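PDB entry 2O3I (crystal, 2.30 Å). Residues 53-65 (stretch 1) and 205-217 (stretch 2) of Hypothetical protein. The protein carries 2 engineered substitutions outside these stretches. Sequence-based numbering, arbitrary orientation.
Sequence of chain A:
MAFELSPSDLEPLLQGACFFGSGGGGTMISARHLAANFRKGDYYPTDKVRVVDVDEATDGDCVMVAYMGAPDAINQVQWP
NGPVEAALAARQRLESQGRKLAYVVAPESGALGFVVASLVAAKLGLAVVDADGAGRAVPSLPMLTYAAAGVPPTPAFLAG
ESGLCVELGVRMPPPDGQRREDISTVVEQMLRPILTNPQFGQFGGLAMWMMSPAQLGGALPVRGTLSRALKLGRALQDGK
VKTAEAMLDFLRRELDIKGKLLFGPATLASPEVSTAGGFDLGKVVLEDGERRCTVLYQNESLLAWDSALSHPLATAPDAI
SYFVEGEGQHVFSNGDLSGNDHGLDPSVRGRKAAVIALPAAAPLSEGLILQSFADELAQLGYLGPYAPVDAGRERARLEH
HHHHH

Stretch 1 (53-65) DVDEATDGDCVMV
Stretch 2, residues 205-217: GLAMWMMSPAQLG

Two antiparallel strands can tolerate an extra residue on one side if the chain bulges, and residues 53-65 and 205-217 of this protein illustrate how side chains then settle around the irregularity. Their contact buries 804 Å² in total, and its partners lie at least 141 residues apart in sequence.

The first stretch begins in a compact turn. Val54 (phi/psi -50/-45, chi1 t) points toward the helix of the second stretch, its CG1 lying 4.1 Å from Gly217 CA and 4.3 Å from Leu216 CB. The turn is secured by Glu56 N donating to Asp53 O (2.8 Å), and by Asp53 N donating to Glu56 OE1 (2.8 Å). Ala57 (-74/73) is small enough for close packing: its CB meets Leu216 CD1 at 3.5 Å. Leu216, with chi1 at -100° and chi2 t, thus spans the turn and the strand, since its CD2 also reaches Cys62 CB at 4.1 Å.

Gly60, at 156/178, adopts angles at which a CB would be jammed against the preceding carbonyl oxygen. Its own O lies 3.3 Å from Pro213 CG. Asp61 (chi1 m) opens the strand, and its OD2 sits 3.3 Å from Pro213 CD and 3.2 Å from Ser212 CA; both carboxylate oxygens find hydrogen bonds elsewhere in the structure.

From here the strands run antiparallel, their directions 167° apart. Cys62 (-121/156, chi1 t) pairs with Met211 through two hydrogen bonds, Cys62 N to Met211 O at 2.8 Å and Met211 N to Cys62 O at 2.6 Å. Two residues later, Met64 pairs with Met208, so the second strand spends three steps where the first spends two. Within this bulge Trp209 takes the unusual angles 60/48. Val63 (-145/146, chi1 t) packs beside it, with CG1 3.2 Å from Met208 O and CG2 3.7 Å from Met210 CG.

Met64, a selenomethionine, resumes the ladder: Met64 N donates to Met208 O (3.0 Å) and Met208 N to Met64 O (3.2 Å). Its side chain (chi1 t, chi2 m, chi3 -101°) lies on the same face as those of Cys62, Met208 and Met211. Flexible and apolar, it places CE 3.5 Å from Met208 CG, and 3.8 Å from both Leu206 CD2 and Trp209 CZ3, meeting the indole ring obliquely.

Val65 (-136/146, chi1 p) turns to the other face with Ala207, a non-hydrogen-bonded pair whose CA atoms are 4.6 Å apart. Here a CA-H...O contact joins Val65 CA to Leu206 O at 3.2 Å.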

ATOM      1  N   ASP A  53      34.028   5.400   6.189  1.00 32.50           N
ATOM      2  CA  ASP A  53      33.521   6.668   6.698  1.00 32.79           C
ATOM      3  C   ASP A  53      32.814   7.369   5.549  1.00 31.37           C
ATOM      4  O   ASP A  53      33.057   7.067   4.379  1.00 27.49           O
ATOM      5  CB  ASP A  53      34.651   7.548   7.228  1.00 36.53           C
ATOM      6  CG  ASP A  53      35.355   6.931   8.426  1.00 42.16           C
ATOM      7  OD1 ASP A  53      36.442   6.337   8.235  1.00 42.84           O
ATOM      8  OD2 ASP A  53      34.813   7.029   9.556  1.00 43.36           O
ATOM      9  N   VAL A  54      31.929   8.297   5.886  1.00 30.33           N
ATOM     10  CA  VAL A  54      31.176   9.021   4.878  1.00 31.46           C
ATOM     11  C   VAL A  54      32.061   9.598   3.772  1.00 32.39           C
ATOM     12  O   VAL A  54      31.733   9.475   2.593  1.00 30.18           O
ATOM     13  CB  VAL A  54      30.345  10.159   5.523  1.00 30.66           C
ATOM     14  CG1 VAL A  54      29.596  10.939   4.451  1.00 29.08           C
ATOM     15  CG2 VAL A  54      29.363   9.576   6.542  1.00 28.81           C
ATOM     16  N   ASP A  55      33.183  10.212   4.148  1.00 35.11           N
ATOM     17  CA  ASP A  55      34.090  10.819   3.167  1.00 38.79           C
ATOM     18  C   ASP A  55      34.856   9.806   2.317  1.00 39.57           C
ATOM     19  O   ASP A  55      35.560  10.183   1.375  1.00 41.45           O
ATOM     20  CB  ASP A  55      35.094  11.755   3.862  1.00 41.92           C
ATOM     21  CG  ASP A  55      34.425  12.946   4.540  1.00 43.51           C
ATOM     22  OD1 ASP A  55      33.570  13.602   3.908  1.00 45.19           O
ATOM     23  OD2 ASP A  55      34.768  13.236   5.708  1.00 47.24           O
ATOM     24  N   GLU A  56      34.727   8.526   2.649  1.00 38.63           N
ATOM     25  CA  GLU A  56      35.399   7.473   1.896  1.00 37.80           C
ATOM     26  C   GLU A  56      34.428   6.809   0.926  1.00 35.82           C
ATOM     27  O   GLU A  56      34.842   6.191  -0.057  1.00 35.10           O
ATOM     28  CB  GLU A  56      35.969   6.419   2.847  1.00 39.58           C
ATOM     29  CG  GLU A  56      37.020   6.958   3.792  1.00 45.20           C
ATOM     30  CD  GLU A  56      37.563   5.901   4.730  1.00 48.24           C
ATOM     31  OE1 GLU A  56      36.757   5.264   5.444  1.00 49.88           O
ATOM     32  OE2 GLU A  56      38.798   5.712   4.759  1.00 50.44           O
ATOM     33  N   ALA A  57      33.137   6.940   1.213  1.00 33.53           N
ATOM     34  CA  ALA A  57      32.098   6.351   0.379  1.00 32.98           C
ATOM     35  C   ALA A  57      31.957   7.148  -0.913  1.00 32.96           C
ATOM     36  O   ALA A  57      30.977   7.863  -1.108  1.00 31.73           O
ATOM     37  CB  ALA A  57      30.782   6.332   1.135  1.00 30.61           C
ATOM     38  N   THR A  58      32.928   6.997  -1.807  1.00 33.15           N
ATOM     39  CA  THR A  58      32.931   7.743  -3.057  1.00 36.05           C
ATOM     40  C   THR A  58      32.983   6.918  -4.347  1.00 37.28           C
ATOM     41  O   THR A  58      32.825   7.471  -5.437  1.00 36.21           O
ATOM     42  CB  THR A  58      34.123   8.730  -3.084  1.00 36.17           C
ATOM     43  OG1 THR A  58      35.349   7.992  -2.978  1.00 34.94           O
ATOM     44  CG2 THR A  58      34.038   9.711  -1.924  1.00 34.43           C
ATOM     45  N   ASP A  59      33.200   5.611  -4.240  1.00 38.93           N
ATOM     46  CA  ASP A  59      33.285   4.777  -5.438  1.00 40.72           C
ATOM     47  C   ASP A  59      31.951   4.198  -5.889  1.00 39.32           C
ATOM     48  O   ASP A  59      31.905   3.144  -6.520  1.00 40.00           O
ATOM     49  CB  ASP A  59      34.290   3.642  -5.223  1.00 44.15           C
ATOM     50  CG  ASP A  59      35.664   4.151  -4.843  1.00 47.94           C
ATOM     51  OD1 ASP A  59      36.194   5.027  -5.561  1.00 49.86           O
ATOM     52  OD2 ASP A  59      36.216   3.675  -3.828  1.00 50.78           O
ATOM     53  N   GLY A  60      30.865   4.894  -5.580  1.00 37.84           N
ATOM     54  CA  GLY A  60      29.561   4.406  -5.976  1.00 34.82           C
ATOM     55  C   GLY A  60      28.443   4.947  -5.114  1.00 34.74           C
ATOM     56  O   GLY A  60      28.681   5.686  -4.154  1.00 35.44           O
ATOM     57  N   ASP A  61      27.218   4.562  -5.454  1.00 32.04           N
ATOM     58  CA  ASP A  61      26.045   5.014  -4.736  1.00 31.03           C
ATOM     59  C   ASP A  61      25.716   4.199  -3.480  1.00 30.78           C
ATOM     60  O   ASP A  61      26.148   3.053  -3.321  1.00 31.66           O
ATOM     61  CB  ASP A  61      24.855   5.048  -5.700  1.00 30.30           C
ATOM     62  CG  ASP A  61      25.005   6.128  -6.773  1.00 30.87           C
ATOM     63  OD1 ASP A  61      24.206   6.146  -7.732  1.00 31.39           O
ATOM     64  OD2 ASP A  61      25.917   6.972  -6.657  1.00 30.61           O
ATOM     65  N   CYS A  62      24.944   4.814  -2.593  1.00 27.71           N
ATOM     66  CA  CYS A  62      24.554   4.202  -1.335  1.00 26.67           C
ATOM     67  C   CYS A  62      23.033   4.104  -1.206  1.00 26.48           C
ATOM     68  O   CYS A  62      22.292   4.852  -1.854  1.00 26.62           O
ATOM     69  CB  CYS A  62      25.120   5.037  -0.179  1.00 24.79           C
ATOM     70  SG  CYS A  62      24.870   4.354   1.458  1.00 22.75           S
ATOM     71  N   VAL A  63      22.571   3.168  -0.383  1.00 24.57           N
ATOM     72  CA  VAL A  63      21.141   2.997  -0.137  1.00 23.00           C
ATOM     73  C   VAL A  63      20.939   2.578   1.312  1.00 22.30           C
ATOM     74  O   VAL A  63      21.766   1.863   1.886  1.00 20.98           O
ATOM     75  CB  VAL A  63      20.514   1.891  -1.016  1.00 24.71           C
ATOM     76  CG1 VAL A  63      18.996   2.006  -0.975  1.00 19.12           C
ATOM     77  CG2 VAL A  63      21.020   1.996  -2.440  1.00 30.49           C
HETATM   78  N   MSE A  64      19.837   3.027   1.900  1.00 22.93           N
HETATM   79  CA  MSE A  64      19.499   2.676   3.270  1.00 22.98           C
HETATM   80  C   MSE A  64      18.856   1.298   3.193  1.00 22.91           C
HETATM   81  O   MSE A  64      18.049   1.045   2.293  1.00 23.03           O
HETATM   82  CB  MSE A  64      18.506   3.689   3.843  1.00 21.95           C
HETATM   83  CG  MSE A  64      18.029   3.396   5.263  1.00 25.12           C
HETATM   84 SE   MSE A  64      16.613   2.059   5.379  1.00 34.43          SE
HETATM   85  CE  MSE A  64      15.106   3.282   5.616  1.00 23.65           C
ATOM     86  N   VAL A  65      19.225   0.397   4.101  1.00 20.55           N
ATOM     87  CA  VAL A  65      18.624  -0.933   4.094  1.00 21.87           C
ATOM     88  C   VAL A  65      18.260  -1.349   5.507  1.00 22.10           C
ATOM     89  O   VAL A  65      18.947  -0.988   6.457  1.00 20.69           O
ATOM     90  CB  VAL A  65      19.565  -2.006   3.459  1.00 23.53           C
ATOM     91  CG1 VAL A  65      20.799  -2.249   4.336  1.00 21.73           C
ATOM     92  CG2 VAL A  65      18.798  -3.292   3.260  1.00 21.64           C
ATOM     93  N   GLY A 205      12.040  -6.845   4.140  1.00 22.76           N
ATOM     94  CA  GLY A 205      13.220  -6.038   3.946  1.00 21.76           C
ATOM     95  C   GLY A 205      12.852  -4.730   3.279  1.00 23.90           C
ATOM     96  O   GLY A 205      11.913  -4.666   2.470  1.00 23.11           O
ATOM     97  N   LEU A 206      13.581  -3.674   3.623  1.00 23.53           N
ATOM     98  CA  LEU A 206      13.336  -2.364   3.031  1.00 24.14           C
ATOM     99  C   LEU A 206      14.617  -1.765   2.477  1.00 23.37           C
ATOM    100  O   LEU A 206      15.686  -1.878   3.078  1.00 25.54           O
ATOM    101  CB  LEU A 206      12.740  -1.407   4.068  1.00 21.95           C
ATOM    102  CG  LEU A 206      12.720   0.088   3.723  1.00 21.57           C
ATOM    103  CD1 LEU A 206      11.791   0.349   2.540  1.00 20.16           C
ATOM    104  CD2 LEU A 206      12.269   0.874   4.946  1.00 19.68           C
ATOM    105  N   ALA A 207      14.499  -1.132   1.320  1.00 23.83           N
ATOM    106  CA  ALA A 207      15.630  -0.474   0.686  1.00 25.26           C
ATOM    107  C   ALA A 207      15.083   0.808   0.072  1.00 26.25           C
ATOM    108  O   ALA A 207      14.230   0.773  -0.823  1.00 24.44           O
ATOM    109  CB  ALA A 207      16.244  -1.370  -0.392  1.00 26.31           C
HETATM  110  N   MSE A 208      15.563   1.943   0.572  1.00 25.89           N
HETATM  111  CA  MSE A 208      15.110   3.235   0.075  1.00 26.98           C
HETATM  112  C   MSE A 208      16.193   4.293   0.257  1.00 26.16           C
HETATM  113  O   MSE A 208      17.273   4.008   0.785  1.00 24.36           O
HETATM  114  CB  MSE A 208      13.818   3.660   0.799  1.00 26.52           C
HETATM  115  CG  MSE A 208      13.952   3.847   2.310  1.00 29.67           C
HETATM  116 SE   MSE A 208      12.239   4.200   3.164  1.00 35.19          SE
HETATM  117  CE  MSE A 208      12.060   6.079   2.733  1.00 32.15           C
ATOM    118  N   TRP A 209      15.902   5.509  -0.194  1.00 25.37           N
ATOM    119  CA  TRP A 209      16.842   6.616  -0.083  1.00 25.86           C
ATOM    120  C   TRP A 209      18.180   6.370  -0.800  1.00 24.75           C
ATOM    121  O   TRP A 209      19.262   6.588  -0.242  1.00 22.89           O
ATOM    122  CB  TRP A 209      17.072   6.963   1.399  1.00 25.09           C
ATOM    123  CG  TRP A 209      15.957   7.801   2.004  1.00 26.59           C
ATOM    124  CD1 TRP A 209      15.305   8.846   1.409  1.00 27.29           C
ATOM    125  CD2 TRP A 209      15.429   7.711   3.334  1.00 24.99           C
ATOM    126  NE1 TRP A 209      14.412   9.413   2.281  1.00 27.61           N
ATOM    127  CE2 TRP A 209      14.465   8.740   3.472  1.00 26.63           C
ATOM    128  CE3 TRP A 209      15.677   6.863   4.424  1.00 24.50           C
ATOM    129  CZ2 TRP A 209      13.747   8.948   4.656  1.00 24.77           C
ATOM    130  CZ3 TRP A 209      14.962   7.068   5.607  1.00 26.09           C
ATOM    131  CH2 TRP A 209      14.009   8.104   5.711  1.00 26.00           C
HETATM  132  N   MSE A 210      18.098   5.908  -2.040  1.00 23.56           N
HETATM  133  CA  MSE A 210      19.298   5.683  -2.834  1.00 25.75           C
HETATM  134  C   MSE A 210      20.001   7.036  -2.963  1.00 26.12           C
HETATM  135  O   MSE A 210      19.356   8.057  -3.213  1.00 23.25           O
HETATM  136  CB  MSE A 210      18.924   5.150  -4.214  1.00 26.95           C
HETATM  137  CG  MSE A 210      18.321   3.757  -4.204  1.00 29.44           C
HETATM  138 SE   MSE A 210      17.835   3.177  -5.994  1.00 39.28          SE
HETATM  139  CE  MSE A 210      16.013   3.840  -6.009  1.00 35.81           C
HETATM  140  N   MSE A 211      21.320   7.051  -2.789  1.00 26.26           N
HETATM  141  CA  MSE A 211      22.064   8.303  -2.863  1.00 28.12           C
HETATM  142  C   MSE A 211      23.372   8.230  -3.645  1.00 29.18           C
HETATM  143  O   MSE A 211      24.042   7.193  -3.684  1.00 29.09           O
HETATM  144  CB  MSE A 211      22.384   8.805  -1.448  1.00 27.95           C
HETATM  145  CG  MSE A 211      21.161   9.006  -0.554  1.00 34.24           C
HETATM  146 SE   MSE A 211      21.628   9.095   1.341  1.00 37.02          SE
HETATM  147  CE  MSE A 211      20.142  10.076   2.000  1.00 41.93           C
ATOM    148  N   SER A 212      23.728   9.358  -4.251  1.00 28.60           N
ATOM    149  CA  SER A 212      24.972   9.487  -4.988  1.00 30.47           C
ATOM    150  C   SER A 212      25.928   9.998  -3.920  1.00 31.46           C
ATOM    151  O   SER A 212      25.484  10.474  -2.881  1.00 31.74           O
ATOM    152  CB  SER A 212      24.820  10.512  -6.102  1.00 29.31           C
ATOM    153  N   PRO A 213      27.247   9.894  -4.146  1.00 33.33           N
ATOM    154  CA  PRO A 213      28.195  10.379  -3.133  1.00 35.60           C
ATOM    155  C   PRO A 213      27.989  11.850  -2.754  1.00 36.38           C
ATOM    156  O   PRO A 213      28.329  12.269  -1.649  1.00 35.83           O
ATOM    157  CB  PRO A 213      29.554  10.141  -3.793  1.00 34.88           C
ATOM    158  CG  PRO A 213      29.308   8.909  -4.615  1.00 35.03           C
ATOM    159  CD  PRO A 213      27.953   9.193  -5.236  1.00 33.86           C
ATOM    160  N   ALA A 214      27.429  12.624  -3.678  1.00 37.62           N
ATOM    161  CA  ALA A 214      27.197  14.043  -3.447  1.00 38.28           C
ATOM    162  C   ALA A 214      26.174  14.248  -2.342  1.00 38.07           C
ATOM    163  O   ALA A 214      26.349  15.103  -1.469  1.00 38.79           O
ATOM    164  CB  ALA A 214      26.727  14.712  -4.737  1.00 39.65           C
ATOM    165  N   GLN A 215      25.110  13.457  -2.380  1.00 36.89           N
ATOM    166  CA  GLN A 215      24.050  13.549  -1.383  1.00 35.79           C
ATOM    167  C   GLN A 215      24.445  13.030  -0.007  1.00 34.25           C
ATOM    168  O   GLN A 215      23.990  13.555   1.001  1.00 33.56           O
ATOM    169  CB  GLN A 215      22.813  12.781  -1.850  1.00 36.47           C
ATOM    170  CG  GLN A 215      22.148  13.352  -3.075  1.00 39.15           C
ATOM    171  CD  GLN A 215      20.998  12.493  -3.561  1.00 40.80           C
ATOM    172  OE1 GLN A 215      21.184  11.325  -3.907  1.00 39.75           O
ATOM    173  NE2 GLN A 215      19.799  13.069  -3.592  1.00 41.66           N
ATOM    174  N   LEU A 216      25.291  12.003   0.036  1.00 34.04           N
ATOM    175  CA  LEU A 216      25.700  11.404   1.309  1.00 33.67           C
ATOM    176  C   LEU A 216      26.061  12.350   2.441  1.00 33.22           C
ATOM    177  O   LEU A 216      25.524  12.230   3.540  1.00 31.67           O
ATOM    178  CB  LEU A 216      26.877  10.455   1.116  1.00 33.40           C
ATOM    179  CG  LEU A 216      26.615   8.956   1.055  1.00 32.79           C
ATOM    180  CD1 LEU A 216      27.904   8.259   1.487  1.00 33.42           C
ATOM    181  CD2 LEU A 216      25.468   8.547   1.964  1.00 32.90           C
ATOM    182  N   GLY A 217      26.994  13.260   2.177  1.00 32.32           N
ATOM    183  CA  GLY A 217      27.434  14.204   3.188  1.00 31.03           C
ATOM    184  C   GLY A 217      26.333  14.870   3.987  1.00 30.96           C
ATOM    185  O   GLY A 217      26.179  14.620   5.188  1.00 32.63           O
TER